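Beta-hydroxyacid dehydrogenase, 3-hydroxyisobutyrate dehydrogenase (Saccharomonospora xinjiangensis XJ-54, PDB 6GRL) is an S-selective imine reductase linked to reductive amination, an oxidoreductase that probably uses NADPH to reduce its imine substrates. Local coordinates at residues T69-V74 / V97-A102; G242-D247 / G291-S296; D283-D288 / L298-T303. One frame throughout, in Å; residues are numbered along the deposited sequence. Where two conformers were deposited one is given.

In the fold
Contact 1 comes first along the chain and lies in the Rossmann-type NAD(P)-binding domain, where the short helix 70-74 meets the loop between helix 87-95 and strand 105-108. Contacts 2 and 3 both belong to the all-helical C-terminal domain, on the opposite side of the chain's centre; their centres are about 56 and 54 Å from that of contact 1. Those two are only about 10 Å apart, centre to centre, and their segments alternate along the chain, 242-247, 283-288, 291-296, 298-303. Y244 links the loop after helix 229-241 to E300, and Q293 links loop 291-296 back to R285 of helix 273-287. None of the three joins the two domains; helix 181-209 follows strand 171-174, the last of the sheet.

Contact 1. Residues T69-V74 / V97-A102; sequences TPDEAV and VTSSLA
The carboxylate of D71 receives the backbone of T98 and S99, and these polar bonds dominate the contact. D71 OD1 is gripped twice: T98 N comes to its syn lone pair at 2.6 Å, while S99 N, at 2.8 Å from OD1, approaches from above the carboxylate plane, 44° out of it. T98 N also makes a weak bond to OD2. The hydroxyl of T98 completes the set, its OG1 donating to D71 OD2 over 2.6 Å, again from above the plane; a chi1 of 70° turns OG1 to the same carboxylate that T98 N meets. Aspartate suits the site because its short carboxylate lets one oxygen take two consecutive N-H groups and the other the threonine hydroxyl.

The apolar contacts are looser. V74 and V97 meet tip to tip, CG2 of the first 4.2 Å from CG1 of the second, and V74 CG2 also lies 4.0 Å from L101 CD2. P70 CB touches V97 CG2. P70 and V74 are buried on the helix, where apolar groups suit, and V97 covers them from the loop.

T69 is the N-cap of the helix, its OG1 accepting from E72 N at 3.1 Å. The helix, in the Rossmann-type domain, lays P70 and A73 on W49 of strand 46-49, and A73 O accepts from T24 of strand 23-26; the loop 97-102 leads from helix 87-95 to strand 105-108.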
loop_
_atom_site.group_PDB
_atom_site.type_symbol
_atom_site.label_atom_id
_atom_site.label_comp_id
_atom_site.label_asym_id
_atom_site.label_seq_id
_atom_site.Cartn_x
_atom_site.Cartn_y
_atom_site.Cartn_z
ATOM N N THR A 69 -18.084 3.935 -24.450
ATOM C CA THR A 69 -17.690 2.563 -24.156
ATOM C C THR A 69 -16.219 2.529 -23.785
ATOM O O THR A 69 -15.455 3.426 -24.153
ATOM C CB THR A 69 -17.931 1.643 -25.361
ATOM O OG1 THR A 69 -17.091 2.048 -26.449
ATOM C CG2 THR A 69 -19.387 1.693 -25.798
ATOM N N PRO A 70 -15.788 1.501 -23.043
ATOM C CA PRO A 70 -14.345 1.338 -22.810
ATOM C C PRO A 70 -13.546 1.204 -24.093
ATOM O O PRO A 70 -12.395 1.653 -24.140
ATOM C CB PRO A 70 -14.270 0.062 -21.959
ATOM C CG PRO A 70 -15.600 -0.009 -21.279
ATOM C CD PRO A 70 -16.588 0.535 -22.272
ATOM N N ASP A 71 -14.126 0.605 -25.137
ATOM C CA ASP A 71 -13.447 0.528 -26.426
ATOM C C ASP A 71 -13.148 1.919 -26.970
ATOM O O ASP A 71 -12.014 2.216 -27.363
ATOM C CB ASP A 71 -14.298 -0.264 -27.420
ATOM C CG ASP A 71 -13.983 -1.744 -27.407
ATOM O OD1 ASP A 71 -12.805 -2.097 -27.199
ATOM O OD2 ASP A 71 -14.912 -2.554 -27.607
ATOM N N GLU A 72 -14.164 2.785 -27.007
ATOM C CA GLU A 72 -13.953 4.156 -27.459
ATOM C C GLU A 72 -12.932 4.879 -26.590
ATOM O O GLU A 72 -12.152 5.693 -27.095
ATOM C CB GLU A 72 -15.283 4.911 -27.465
ATOM C CG GLU A 72 -15.178 6.381 -27.840
ATOM C CD GLU A 72 -16.513 7.099 -27.755
ATOM O OE1 GLU A 72 -17.539 6.427 -27.522
ATOM O OE2 GLU A 72 -16.534 8.338 -27.916
ATOM N N ALA A 73 -12.908 4.581 -25.292
ATOM C CA ALA A 73 -11.985 5.268 -24.396
ATOM C C ALA A 73 -10.542 4.860 -24.669
ATOM O O ALA A 73 -9.653 5.715 -24.757
ATOM C CB ALA A 73 -12.365 4.992 -22.942
ATOM N N VAL A 74 -10.287 3.556 -24.814
ATOM C CA VAL A 74 -8.910 3.108 -25.010
ATOM C C VAL A 74 -8.406 3.482 -26.398
ATOM O O VAL A 74 -7.198 3.654 -26.599
ATOM C CB VAL A 74 -8.782 1.594 -24.752
ATOM C CG1 VAL A 74 -9.220 1.252 -23.334
ATOM C CG2 VAL A 74 -9.571 0.793 -25.779
ATOM N N VAL A 97 -13.481 -4.916 -23.739
ATOM C CA VAL A 97 -12.680 -4.252 -24.761
ATOM C C VAL A 97 -12.555 -5.176 -25.965
ATOM O O VAL A 97 -12.113 -6.323 -25.837
ATOM C CB VAL A 97 -11.300 -3.865 -24.213
ATOM C CG1 VAL A 97 -10.437 -3.268 -25.315
ATOM C CG2 VAL A 97 -11.443 -2.891 -23.053
ATOM N N THR A 98 -12.950 -4.682 -27.136
ATOM C CA THR A 98 -12.812 -5.421 -28.381
ATOM C C THR A 98 -11.781 -4.804 -29.315
ATOM O O THR A 98 -11.489 -5.384 -30.366
ATOM C CB THR A 98 -14.164 -5.519 -29.095
ATOM O OG1 THR A 98 -14.541 -4.229 -29.592
ATOM C CG2 THR A 98 -15.234 -6.016 -28.134
ATOM N N SER A 99 -11.222 -3.652 -28.959
ATOM C CA SER A 99 -10.220 -2.991 -29.778
ATOM C C SER A 99 -8.819 -3.452 -29.389
ATOM O O SER A 99 -8.581 -3.944 -28.283
ATOM C CB SER A 99 -10.332 -1.473 -29.639
ATOM O OG SER A 99 -11.667 -1.044 -29.843
ATOM N N SER A 100 -7.887 -3.283 -30.323
ATOM C CA SER A 100 -6.508 -3.684 -30.088
ATOM C C SER A 100 -5.860 -2.805 -29.026
ATOM O O SER A 100 -6.028 -1.583 -29.018
ATOM C CB SER A 100 -5.707 -3.609 -31.387
ATOM O OG SER A 100 -4.320 -3.787 -31.145
ATOM N N LEU A 101 -5.118 -3.440 -28.121
ATOM C CA LEU A 101 -4.319 -2.733 -27.128
ATOM C C LEU A 101 -2.831 -2.799 -27.441
ATOM O O LEU A 101 -2.011 -2.416 -26.598
ATOM C CB LEU A 101 -4.589 -3.296 -25.729
ATOM C CG LEU A 101 -6.045 -3.242 -25.263
ATOM C CD1 LEU A 101 -6.207 -3.959 -23.934
ATOM C CD2 LEU A 101 -6.533 -1.805 -25.162
ATOM N N ALA A 102 -2.463 -3.276 -28.628
ATOM C CA ALA A 102 -1.057 -3.423 -28.976
ATOM C C ALA A 102 -0.362 -2.068 -28.993
ATOM O O ALA A 102 -0.878 -1.097 -29.552
ATOM C CB ALA A 102 -0.918 -4.105 -30.338
#

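Contact 2. Residues G242-D247 / G291-S296; sequences GEYGPD and GGQGFS
D247 clasps two successive backbone N-H groups with its carboxylate: F295 N reaches OD1 at 2.9 Å and S296 N reaches OD2 at 3.1 Å, each on the syn lone pair and nearly straight (171° and 165°). An alanine here would probably leave the two N-H groups without these acceptors and the 294-296 backbone less firmly held. Two waters extend the grip, one joining D247 OD2 to S296 OG, the other joining G245 O to the same hydroxyl. The contact pins the loop after helix 229-241 to the loop after helix 273-287 in the helical C-terminal domain, and P246, just before D247, is the centre of an inverse gamma turn. Glycine suits 294, where a CB would clash with G245 O and D247 OD1; instead G294 CA makes a CA-H...O contact with G245 O at 3.2 Å. Farther out, the Y244 ring meets S296 OG at its edge, CD1 to OG being 3.3 Å, and its hydroxyl bonds to E300. The extended Q293 chain runs aslant past Y244, its CD 3.8 Å from Y244 CB, with OE1 held by R285. Farther out still, P246 CD packs 3.7 Å from G292 O.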
loop_
_atom_site.group_PDB
_atom_site.type_symbol
_atom_site.label_atom_id
_atom_site.label_comp_id
_atom_site.label_asym_id
_atom_site.label_seq_id
_atom_site.Cartn_x
_atom_site.Cartn_y
_atom_site.Cartn_z
ATOM N N GLY A 242 22.039 -10.656 9.607
ATOM C CA GLY A 242 22.210 -11.766 10.518
ATOM C C GLY A 242 23.010 -11.452 11.763
ATOM O O GLY A 242 23.245 -12.359 12.572
ATOM N N GLU A 243 23.441 -10.205 11.941
ATOM C CA GLU A 243 24.183 -9.791 13.130
ATOM C C GLU A 243 23.177 -9.282 14.154
ATOM O O GLU A 243 22.657 -8.170 14.033
ATOM C CB GLU A 243 25.216 -8.727 12.778
ATOM C CG GLU A 243 26.233 -9.169 11.740
ATOM C CD GLU A 243 27.254 -10.137 12.303
ATOM O OE1 GLU A 243 27.474 -11.198 11.681
ATOM O OE2 GLU A 243 27.835 -9.837 13.367
ATOM N N TYR A 244 22.899 -10.098 15.165
ATOM C CA TYR A 244 21.882 -9.800 16.164
ATOM C C TYR A 244 22.543 -9.406 17.477
ATOM O O TYR A 244 23.477 -10.073 17.934
ATOM C CB TYR A 244 20.960 -11.003 16.376
ATOM C CG TYR A 244 20.142 -11.366 15.157
ATOM C CD1 TYR A 244 19.194 -10.489 14.645
ATOM C CD2 TYR A 244 20.316 -12.588 14.519
ATOM C CE1 TYR A 244 18.442 -10.816 13.533
ATOM C CE2 TYR A 244 19.569 -12.924 13.404
ATOM C CZ TYR A 244 18.634 -12.034 12.917
ATOM O OH TYR A 244 17.886 -12.363 11.808
ATOM N N GLY A 245 22.054 -8.324 18.077
ATOM C CA GLY A 245 22.554 -7.859 19.349
ATOM C C GLY A 245 21.431 -7.425 20.267
ATOM O O GLY A 245 20.263 -7.368 19.870
ATOM N N PRO A 246 21.763 -7.108 21.520
ATOM C CA PRO A 246 20.728 -6.691 22.476
ATOM C C PRO A 246 20.143 -5.328 22.142
ATOM O O PRO A 246 20.610 -4.303 22.650
ATOM C CB PRO A 246 21.476 -6.671 23.815
ATOM C CG PRO A 246 22.904 -6.444 23.445
ATOM C CD PRO A 246 23.108 -7.128 22.122
ATOM N N ASP A 247 19.115 -5.307 21.291
ATOM C CA ASP A 247 18.508 -4.043 20.883
ATOM C C ASP A 247 17.802 -3.368 22.054
ATOM O O ASP A 247 18.176 -2.264 22.467
ATOM C CB ASP A 247 17.540 -4.276 19.719
ATOM C CG ASP A 247 16.784 -5.587 19.838
ATOM O OD1 ASP A 247 16.422 -5.970 20.968
ATOM O OD2 ASP A 247 16.550 -6.233 18.794
ATOM N N GLY A 291 20.556 -16.238 24.215
ATOM C CA GLY A 291 19.983 -15.344 25.205
ATOM C C GLY A 291 20.600 -13.961 25.224
ATOM O O GLY A 291 19.964 -13.019 25.709
ATOM N N GLY A 292 21.821 -13.818 24.711
ATOM C CA GLY A 292 22.465 -12.520 24.654
ATOM C C GLY A 292 22.066 -11.656 23.480
ATOM O O GLY A 292 22.466 -10.489 23.422
ATOM N N GLN A 293 21.289 -12.195 22.546
ATOM C CA GLN A 293 20.846 -11.437 21.383
ATOM C C GLN A 293 19.618 -10.607 21.759
ATOM O O GLN A 293 19.278 -10.454 22.936
ATOM C CB GLN A 293 20.588 -12.379 20.211
ATOM C CG GLN A 293 21.857 -12.999 19.641
ATOM C CD GLN A 293 21.582 -14.009 18.544
ATOM O OE1 GLN A 293 20.434 -14.370 18.291
ATOM N NE2 GLN A 293 22.639 -14.472 17.886
ATOM N N GLY A 294 18.933 -10.059 20.758
ATOM C CA GLY A 294 17.822 -9.167 21.022
ATOM C C GLY A 294 16.517 -9.567 20.366
ATOM O O GLY A 294 16.352 -10.712 19.930
ATOM N N PHE A 295 15.581 -8.618 20.286
ATOM C CA PHE A 295 14.249 -8.922 19.772
ATOM C C PHE A 295 14.283 -9.284 18.293
ATOM O O PHE A 295 13.541 -10.168 17.850
ATOM C CB PHE A 295 13.314 -7.735 20.004
ATOM C CG PHE A 295 11.889 -8.011 19.621
ATOM C CD1 PHE A 295 11.009 -8.564 20.536
ATOM C CD2 PHE A 295 11.434 -7.727 18.344
ATOM C CE1 PHE A 295 9.698 -8.824 20.186
ATOM C CE2 PHE A 295 10.127 -7.989 17.988
ATOM C CZ PHE A 295 9.257 -8.535 18.909
ATOM N N SER A 296 15.124 -8.604 17.509
ATOM C CA SER A 296 15.149 -8.849 16.071
ATOM C C SER A 296 15.548 -10.284 15.748
ATOM O O SER A 296 15.175 -10.806 14.692
ATOM C CB SER A 296 16.099 -7.865 15.387
ATOM O OG SER A 296 17.428 -8.029 15.848
HETATM O O HOH W 1 18.839 -9.132 17.991
HETATM O O HOH W 2 18.084 -5.447 16.419
#

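Contact 3. Residues D283-D288 / L298-T303; sequences DQRIAD and LFELLT
R285 and L298 touch where the chain doubles back, so that the last turns of helix 273-287 pack on the short, weakly bonded C-terminal helix about 299-302 of the helical domain. No hydrogen bond crosses between 283-288 and 298-303; the contact is van der Waals packing, and L298 and L301 supply its apolar part.

L301 reaches toward the long helix and divides its branches. Its CD1 lies against the backbone and CB of residues 284-285, 3.9 Å from R285 N and 4.0 Å from Q284 CB, whereas L301 CD2 turns to the acidic end of D288, 3.9 Å from its OD2. The side chains of Q284 and D288 both run at a slant to that of L301, and Q284 NE2 makes weak bonds to the D288 carboxylate, so amide and acid lie beside the leucine. L298 is turned differently: its CB points away from the helix, yet chi1 (-58°) sets CG anti to the carbonyl carbon and chi2 then brings CD2 to 3.8 Å from R285 CB. The two leucines therefore meet the arginine's CB by one methyl each.

Beyond its CB, R285 sets CG anti to the backbone N (chi1 -170°), and chi2 then turns CD. The guanidinium lies by E300. The two side chains cross obliquely, their flat groups 37° apart, but this is not a salt bridge: R285 NH1 and E300 OE1 are 5.5 Å apart. Each polar end serves elsewhere, R285 NH2 on Q293 OE1 and E300 OE2 on the hydroxyl of Y244. An arginine is long enough to do both jobs, touching the leucines with its CB and spending its charged end on the neighbouring loop. Between arginine and glutamate the nearest approach is that of R285 NH1 to E300 CB, 3.6 Å.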
loop_
_atom_site.group_PDB
_atom_site.type_symbol
_atom_site.label_atom_id
_atom_site.label_comp_id
_atom_site.label_asym_id
_atom_site.label_seq_id
_atom_site.Cartn_x
_atom_site.Cartn_y
_atom_site.Cartn_z
ATOM N N ASP A 283 11.637 -17.304 25.027
ATOM C CA ASP A 283 12.102 -18.450 25.801
ATOM C C ASP A 283 12.764 -19.488 24.904
ATOM O O ASP A 283 13.752 -20.118 25.296
ATOM C CB ASP A 283 10.939 -19.072 26.574
ATOM C CG ASP A 283 10.463 -18.198 27.718
ATOM O OD1 ASP A 283 11.193 -17.259 28.098
ATOM O OD2 ASP A 283 9.361 -18.455 28.247
ATOM N N GLN A 284 12.236 -19.676 23.693
ATOM C CA GLN A 284 12.835 -20.639 22.775
ATOM C C GLN A 284 14.201 -20.166 22.292
ATOM O O GLN A 284 15.153 -20.954 22.242
ATOM C CB GLN A 284 11.900 -20.887 21.591
ATOM C CG GLN A 284 12.404 -21.940 20.618
ATOM C CD GLN A 284 12.568 -23.302 21.266
ATOM O OE1 GLN A 284 11.711 -23.746 22.032
ATOM N NE2 GLN A 284 13.675 -23.972 20.965
ATOM N N ARG A 285 14.318 -18.883 21.941
ATOM C CA ARG A 285 15.599 -18.354 21.481
ATOM C C ARG A 285 16.642 -18.389 22.591
ATOM O O ARG A 285 17.827 -18.627 22.329
ATOM C CB ARG A 285 15.418 -16.931 20.953
ATOM C CG ARG A 285 16.635 -16.371 20.237
ATOM C CD ARG A 285 16.815 -16.984 18.860
ATOM N NE ARG A 285 17.923 -16.363 18.140
ATOM C CZ ARG A 285 18.438 -16.834 17.009
ATOM N NH1 ARG A 285 17.947 -17.939 16.464
ATOM N NH2 ARG A 285 19.446 -16.203 16.424
ATOM N N ILE A 286 16.222 -18.157 23.837
ATOM C CA ILE A 286 17.144 -18.278 24.962
ATOM C C ILE A 286 17.556 -19.732 25.159
ATOM O O ILE A 286 18.733 -20.032 25.394
ATOM C CB ILE A 286 16.509 -17.692 26.236
ATOM C CG1 ILE A 286 16.392 -16.172 26.124
ATOM C CG2 ILE A 286 17.319 -18.077 27.469
ATOM C CD1 ILE A 286 15.427 -15.566 27.115
ATOM N N ALA A 287 16.597 -20.657 25.058
ATOM C CA ALA A 287 16.918 -22.073 25.203
ATOM C C ALA A 287 17.827 -22.562 24.083
ATOM O O ALA A 287 18.576 -23.528 24.272
ATOM C CB ALA A 287 15.635 -22.902 25.248
ATOM N N ASP A 288 17.780 -21.914 22.920
ATOM C CA ASP A 288 18.639 -22.274 21.799
ATOM C C ASP A 288 20.056 -21.732 21.937
ATOM O O ASP A 288 20.874 -21.949 21.036
ATOM C CB ASP A 288 18.026 -21.778 20.485
ATOM C CG ASP A 288 16.739 -22.501 20.132
ATOM O OD1 ASP A 288 16.538 -23.632 20.620
ATOM O OD2 ASP A 288 15.931 -21.939 19.362
ATOM N N LEU A 298 14.407 -12.904 17.016
ATOM C CA LEU A 298 13.239 -13.775 17.006
ATOM C C LEU A 298 12.727 -14.023 15.594
ATOM O O LEU A 298 11.977 -14.982 15.377
ATOM C CB LEU A 298 12.128 -13.174 17.868
ATOM C CG LEU A 298 12.507 -12.911 19.328
ATOM C CD1 LEU A 298 11.349 -12.272 20.081
ATOM C CD2 LEU A 298 12.960 -14.192 20.018
ATOM N N PHE A 299 13.118 -13.183 14.632
ATOM C CA PHE A 299 12.738 -13.408 13.243
ATOM C C PHE A 299 13.274 -14.737 12.726
ATOM O O PHE A 299 12.676 -15.338 11.826
ATOM C CB PHE A 299 13.241 -12.255 12.375
ATOM C CG PHE A 299 12.688 -12.259 10.982
ATOM C CD1 PHE A 299 11.355 -11.963 10.751
ATOM C CD2 PHE A 299 13.503 -12.549 9.902
ATOM C CE1 PHE A 299 10.844 -11.966 9.465
ATOM C CE2 PHE A 299 13.001 -12.547 8.614
ATOM C CZ PHE A 299 11.668 -12.256 8.396
ATOM N N GLU A 300 14.390 -15.213 13.285
ATOM C CA GLU A 300 14.936 -16.499 12.867
ATOM C C GLU A 300 14.004 -17.649 13.224
ATOM O O GLU A 300 14.037 -18.697 12.568
ATOM C CB GLU A 300 16.311 -16.717 13.499
ATOM C CG GLU A 300 17.355 -15.699 13.075
ATOM C CD GLU A 300 17.727 -15.818 11.610
ATOM O OE1 GLU A 300 17.782 -16.957 11.098
ATOM O OE2 GLU A 300 17.961 -14.772 10.970
ATOM N N LEU A 301 13.170 -17.476 14.252
ATOM C CA LEU A 301 12.212 -18.505 14.630
ATOM C C LEU A 301 10.948 -18.468 13.784
ATOM O O LEU A 301 10.271 -19.494 13.659
ATOM C CB LEU A 301 11.840 -18.364 16.109
ATOM C CG LEU A 301 12.937 -18.691 17.122
ATOM C CD1 LEU A 301 12.474 -18.355 18.530
ATOM C CD2 LEU A 301 13.337 -20.154 17.019
ATOM N N LEU A 302 10.616 -17.314 13.206
ATOM C CA LEU A 302 9.420 -17.172 12.386
ATOM C C LEU A 302 9.668 -17.560 10.934
ATOM O O LEU A 302 8.828 -18.226 10.320
ATOM C CB LEU A 302 8.903 -15.734 12.461
ATOM C CG LEU A 302 8.534 -15.236 13.859
ATOM C CD1 LEU A 302 8.236 -13.746 13.834
ATOM C CD2 LEU A 302 7.352 -16.016 14.412
ATOM N N THR A 303 10.797 -17.145 10.370
ATOM C CA THR A 303 11.162 -17.530 9.011
ATOM C C THR A 303 12.604 -18.028 8.962
ATOM O O THR A 303 13.543 -17.265 9.188
ATOM C CB THR A 303 11.003 -16.364 8.016
ATOM O OG1 THR A 303 12.040 -15.401 8.235
ATOM C CG2 THR A 303 9.649 -15.695 8.175
#